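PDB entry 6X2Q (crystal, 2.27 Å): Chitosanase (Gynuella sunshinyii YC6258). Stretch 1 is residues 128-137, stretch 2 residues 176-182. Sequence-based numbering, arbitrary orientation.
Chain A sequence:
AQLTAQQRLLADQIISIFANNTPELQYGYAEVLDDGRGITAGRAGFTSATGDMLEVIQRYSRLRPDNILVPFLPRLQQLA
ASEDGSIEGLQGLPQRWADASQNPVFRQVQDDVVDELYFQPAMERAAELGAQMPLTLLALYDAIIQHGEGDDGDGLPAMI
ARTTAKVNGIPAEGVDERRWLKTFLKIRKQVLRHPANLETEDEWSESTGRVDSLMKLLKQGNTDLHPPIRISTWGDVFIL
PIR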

ATOM      1  N   GLU A 128      -9.984  15.689   3.429  1.00 36.16           N
ATOM      2  CA  GLU A 128      -9.608  16.599   4.509  1.00 39.57           C
ATOM      3  C   GLU A 128      -8.555  17.597   4.055  1.00 41.40           C
ATOM      4  O   GLU A 128      -8.583  18.767   4.457  1.00 41.44           O
ATOM      5  N   LEU A 129      -7.614  17.155   3.212  1.00 36.01           N
ATOM      6  CA  LEU A 129      -6.594  18.054   2.684  1.00 39.11           C
ATOM      7  C   LEU A 129      -7.148  19.010   1.638  1.00 38.73           C
ATOM      8  O   LEU A 129      -6.486  20.004   1.307  1.00 37.94           O
ATOM      9  N   GLY A 130      -8.329  18.725   1.095  1.00 38.60           N
ATOM     10  CA  GLY A 130      -8.772  19.456  -0.074  1.00 38.42           C
ATOM     11  C   GLY A 130      -8.074  19.044  -1.349  1.00 43.34           C
ATOM     12  O   GLY A 130      -8.174  19.749  -2.351  1.00 38.70           O
ATOM     13  N   ALA A 131      -7.368  17.911  -1.343  1.00 37.26           N
ATOM     14  CA  ALA A 131      -6.614  17.489  -2.520  1.00 35.44           C
ATOM     15  C   ALA A 131      -7.564  17.103  -3.651  1.00 43.42           C
ATOM     16  O   ALA A 131      -8.530  16.367  -3.442  1.00 37.93           O
ATOM     17  N   GLN A 132      -7.276  17.574  -4.862  1.00 38.95           N
ATOM     18  CA  GLN A 132      -8.168  17.308  -5.971  1.00 41.69           C
ATOM     19  C   GLN A 132      -7.494  16.744  -7.209  1.00 40.80           C
ATOM     20  O   GLN A 132      -8.201  16.318  -8.132  1.00 36.52           O
ATOM     21  N   MET A 133      -6.182  16.724  -7.273  1.00 31.31           N
ATOM     22  CA  MET A 133      -5.564  16.138  -8.450  1.00 29.87           C
ATOM     23  C   MET A 133      -5.508  14.623  -8.292  1.00 33.42           C
ATOM     24  O   MET A 133      -5.102  14.128  -7.234  1.00 31.40           O
ATOM     25  N   PRO A 134      -5.920  13.861  -9.301  1.00 31.98           N
ATOM     26  CA  PRO A 134      -5.823  12.394  -9.203  1.00 31.86           C
ATOM     27  C   PRO A 134      -4.441  11.882  -8.796  1.00 35.80           C
ATOM     28  O   PRO A 134      -4.345  10.879  -8.064  1.00 29.39           O
ATOM     29  N   LEU A 135      -3.370  12.553  -9.245  1.00 29.97           N
ATOM     30  CA  LEU A 135      -2.013  12.128  -8.895  1.00 28.53           C
ATOM     31  C   LEU A 135      -1.788  12.199  -7.388  1.00 30.79           C
ATOM     32  O   LEU A 135      -1.173  11.298  -6.800  1.00 26.50           O
ATOM     33  N   THR A 136      -2.273  13.270  -6.743  1.00 30.82           N
ATOM     34  CA  THR A 136      -2.193  13.359  -5.284  1.00 32.80           C
ATOM     35  C   THR A 136      -2.931  12.198  -4.608  1.00 29.26           C
ATOM     36  O   THR A 136      -2.455  11.650  -3.605  1.00 29.77           O
ATOM     37  N   LEU A 137      -4.095  11.806  -5.144  1.00 27.65           N
ATOM     38  CA  LEU A 137      -4.830  10.679  -4.573  1.00 27.66           C
ATOM     39  C   LEU A 137      -4.037   9.388  -4.714  1.00 28.27           C
ATOM     40  O   LEU A 137      -3.980   8.574  -3.782  1.00 29.27           O
ATOM     41  N   ASP A 176      -0.784  25.889  -3.036  1.00 34.14           N
ATOM     42  CA  ASP A 176      -0.815  25.231  -4.339  1.00 35.42           C
ATOM     43  C   ASP A 176      -0.610  23.729  -4.172  1.00 36.79           C
ATOM     44  O   ASP A 176       0.359  23.288  -3.543  1.00 35.28           O
ATOM     45  N   GLU A 177      -1.528  22.942  -4.748  1.00 34.12           N
ATOM     46  CA  GLU A 177      -1.536  21.509  -4.476  1.00 33.12           C
ATOM     47  C   GLU A 177      -0.291  20.820  -5.027  1.00 34.76           C
ATOM     48  O   GLU A 177       0.173  19.835  -4.444  1.00 28.52           O
ATOM     49  N   ARG A 178       0.264  21.322  -6.134  1.00 31.92           N
ATOM     50  CA  ARG A 178       1.476  20.725  -6.678  1.00 33.74           C
ATOM     51  C   ARG A 178       2.657  20.943  -5.748  1.00 35.84           C
ATOM     52  O   ARG A 178       3.523  20.071  -5.623  1.00 31.28           O
ATOM     53  N   ARG A 179       2.708  22.103  -5.089  1.00 39.08           N
ATOM     54  CA  ARG A 179       3.760  22.355  -4.107  1.00 32.92           C
ATOM     55  C   ARG A 179       3.612  21.423  -2.906  1.00 34.25           C
ATOM     56  O   ARG A 179       4.599  20.848  -2.421  1.00 29.57           O
ATOM     57  N   TRP A 180       2.381  21.273  -2.402  1.00 28.89           N
ATOM     58  CA  TRP A 180       2.144  20.360  -1.289  1.00 29.72           C
ATOM     59  C   TRP A 180       2.536  18.942  -1.667  1.00 28.75           C
ATOM     60  O   TRP A 180       3.182  18.238  -0.883  1.00 28.59           O
ATOM     61  N   LEU A 181       2.172  18.522  -2.880  1.00 27.30           N
ATOM     62  CA  LEU A 181       2.458  17.167  -3.333  1.00 33.37           C
ATOM     63  C   LEU A 181       3.956  16.945  -3.503  1.00 29.89           C
ATOM     64  O   LEU A 181       4.467  15.877  -3.160  1.00 26.54           O
ATOM     65  N   LYS A 182       4.675  17.932  -4.038  1.00 29.81           N
ATOM     66  CA  LYS A 182       6.113  17.753  -4.229  1.00 31.72           C
ATOM     67  C   LYS A 182       6.824  17.604  -2.886  1.00 32.95           C
ATOM     68  O   LYS A 182       7.708  16.748  -2.720  1.00 30.51           O
TER

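Glu177 is the hub of this contact. It sits in the first turn of its helix, and its CA-to-CB bond points toward the loop of stretch 1. Chi1 and chi2 are both t (-171° and 179°), so the chain is extended and carries the carboxylate to the backbone before helix 134-137. There Gln132 N donates to Glu177 OE1 at 2.8 Å, and Met133 N donates to Glu177 OE2 at 2.9 Å. Thr136 is m (-49°), which brings its hydroxyl to the same carboxylate: Thr136 OG1 donates to Glu177 OE2 at 2.7 Å.

Apolar side chains pack around this polar centre. Met133, at the N-cap position, is m, t, m. Met133 CE lies 3.7 Å from Arg178 CG and 4.1 Å from Leu181 CD2. Leu181 is t, p, and its CA-to-CB bond points toward stretch 1. Leu181 CD2 also lies 3.7 Å from Leu135 CD2 and 3.4 Å from Thr136 OG1. Leu135 is t, p as well, although its CA-to-CB bond runs sideways.

Trp180 (chi1 t, chi2 102°) meets Leu129 (m, t), with Leu129 CD1 3.6 Å from Trp180 CH2. The approach to the ring is oblique. Trp180 NE1 is hydrogen-bonded elsewhere in the structure.

Arg178 is held at its outer end by a salt bridge, Arg178 NH2 to Asp176 OD2, at 3.3 Å.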

ATOM      1  CB  GLU A 128      -9.097  15.808   5.705  1.00 40.15           C
ATOM      2  CG  GLU A 128     -10.206  15.177   6.514  1.00 47.91           C
ATOM      3  CD  GLU A 128      -9.733  13.979   7.308  1.00 53.35           C
ATOM      4  OE1 GLU A 128     -10.414  12.924   7.252  1.00 56.31           O
ATOM      5  OE2 GLU A 128      -8.684  14.093   7.980  1.00 48.71           O
ATOM      6  CB  LEU A 129      -5.449  17.258   2.062  1.00 30.91           C
ATOM      7  CG  LEU A 129      -4.516  16.494   3.006  1.00 33.98           C
ATOM      8  CD1 LEU A 129      -3.710  15.479   2.206  1.00 31.12           C
ATOM      9  CD2 LEU A 129      -3.611  17.467   3.720  1.00 32.87           C
ATOM     10  CB  ALA A 131      -5.703  16.310  -2.175  1.00 34.96           C
ATOM     11  CB  GLN A 132      -8.932  18.588  -6.336  1.00 46.50           C
ATOM     12  CG  GLN A 132      -9.903  18.978  -5.226  1.00 49.13           C
ATOM     13  CD  GLN A 132     -10.913  19.991  -5.659  1.00 52.55           C
ATOM     14  OE1 GLN A 132     -10.640  21.184  -5.645  1.00 60.57           O
ATOM     15  NE2 GLN A 132     -12.097  19.528  -6.044  1.00 58.84           N
ATOM     16  CB  MET A 133      -4.163  16.706  -8.667  1.00 34.94           C
ATOM     17  CG  MET A 133      -4.094  18.233  -8.592  1.00 35.86           C
ATOM     18  SD  MET A 133      -2.483  18.880  -9.115  1.00 37.46           S
ATOM     19  CE  MET A 133      -1.419  18.188  -7.822  1.00 32.11           C
ATOM     20  CB  PRO A 134      -6.208  11.946 -10.614  1.00 34.35           C
ATOM     21  CG  PRO A 134      -7.168  13.031 -11.088  1.00 31.17           C
ATOM     22  CD  PRO A 134      -6.637  14.312 -10.514  1.00 32.38           C
ATOM     23  CB  LEU A 135      -0.983  13.001  -9.624  1.00 31.31           C
ATOM     24  CG  LEU A 135       0.483  12.727  -9.279  1.00 29.00           C
ATOM     25  CD1 LEU A 135       0.844  11.334  -9.738  1.00 29.64           C
ATOM     26  CD2 LEU A 135       1.417  13.738  -9.916  1.00 28.47           C
ATOM     27  CB  THR A 136      -2.751  14.705  -4.820  1.00 25.07           C
ATOM     28  OG1 THR A 136      -2.145  15.728  -5.592  1.00 34.18           O
ATOM     29  CG2 THR A 136      -2.432  14.985  -3.349  1.00 24.02           C
ATOM     30  CB  LEU A 137      -6.203  10.542  -5.247  1.00 36.68           C
ATOM     31  CG  LEU A 137      -7.369  11.402  -4.732  1.00 37.82           C
ATOM     32  CD1 LEU A 137      -6.951  12.833  -4.435  1.00 31.77           C
ATOM     33  CD2 LEU A 137      -8.556  11.394  -5.715  1.00 39.32           C
ATOM     34  CB  ASP A 176       0.265  25.821  -5.261  1.00 29.36           C
ATOM     35  CG  ASP A 176       0.220  25.239  -6.684  1.00 39.23           C
ATOM     36  OD1 ASP A 176       0.666  24.089  -6.882  1.00 43.68           O
ATOM     37  OD2 ASP A 176      -0.282  25.922  -7.613  1.00 44.86           O
ATOM     38  CB  GLU A 177      -2.790  20.853  -5.042  1.00 32.69           C
ATOM     39  CG  GLU A 177      -2.933  19.402  -4.593  1.00 32.00           C
ATOM     40  CD  GLU A 177      -4.180  18.734  -5.120  1.00 40.55           C
ATOM     41  OE1 GLU A 177      -5.230  19.409  -5.242  1.00 40.97           O
ATOM     42  OE2 GLU A 177      -4.101  17.525  -5.431  1.00 37.44           O
ATOM     43  CB  ARG A 178       1.783  21.290  -8.061  1.00 33.55           C
ATOM     44  CG  ARG A 178       0.935  20.682  -9.176  1.00 41.45           C
ATOM     45  CD  ARG A 178       1.039  21.532 -10.434  1.00 33.33           C
ATOM     46  NE  ARG A 178       0.753  22.925 -10.125  1.00 36.40           N
ATOM     47  CZ  ARG A 178       0.865  23.907 -11.015  1.00 43.64           C
ATOM     48  NH1 ARG A 178       1.275  23.630 -12.250  1.00 36.81           N
ATOM     49  NH2 ARG A 178       0.583  25.158 -10.673  1.00 36.94           N
ATOM     50  CB  ARG A 179       3.730  23.825  -3.672  1.00 30.24           C
ATOM     51  CG  ARG A 179       5.000  24.283  -2.954  1.00 45.21           C
ATOM     52  CD  ARG A 179       5.156  25.802  -2.959  1.00 45.93           C
ATOM     53  NE  ARG A 179       4.576  26.380  -1.753  1.00 54.27           N
ATOM     54  CZ  ARG A 179       5.196  26.437  -0.579  1.00 54.61           C
ATOM     55  NH1 ARG A 179       6.432  25.974  -0.465  1.00 59.31           N
ATOM     56  NH2 ARG A 179       4.587  26.966   0.480  1.00 53.06           N
ATOM     57  CB  TRP A 180       0.678  20.410  -0.860  1.00 30.17           C
ATOM     58  CG  TRP A 180       0.395  19.656   0.420  1.00 30.30           C
ATOM     59  CD1 TRP A 180       0.220  20.195   1.662  1.00 33.69           C
ATOM     60  CD2 TRP A 180       0.229  18.236   0.573  1.00 25.06           C
ATOM     61  NE1 TRP A 180      -0.027  19.200   2.579  1.00 32.16           N
ATOM     62  CE2 TRP A 180      -0.018  17.990   1.937  1.00 32.82           C
ATOM     63  CE3 TRP A 180       0.283  17.149  -0.308  1.00 30.28           C
ATOM     64  CZ2 TRP A 180      -0.207  16.698   2.446  1.00 32.53           C
ATOM     65  CZ3 TRP A 180       0.090  15.865   0.194  1.00 28.52           C
ATOM     66  CH2 TRP A 180      -0.144  15.652   1.562  1.00 33.60           C
ATOM     67  CB  LEU A 181       1.710  16.872  -4.646  1.00 26.20           C
ATOM     68  CG  LEU A 181       1.887  15.469  -5.264  1.00 26.48           C
ATOM     69  CD1 LEU A 181       1.607  14.374  -4.241  1.00 24.80           C
ATOM     70  CD2 LEU A 181       1.059  15.253  -6.531  1.00 25.39           C
ATOM     71  CB  LYS A 182       6.682  18.926  -5.018  1.00 36.14           C
ATOM     72  CG  LYS A 182       8.007  18.628  -5.702  1.00 40.66           C
ATOM     73  CD  LYS A 182       8.868  19.861  -5.768  1.00 48.02           C
ATOM     74  CE  LYS A 182       9.313  20.180  -7.202  1.00 55.03           C
ATOM     75  NZ  LYS A 182      10.448  21.168  -7.202  1.00 54.11           N
TER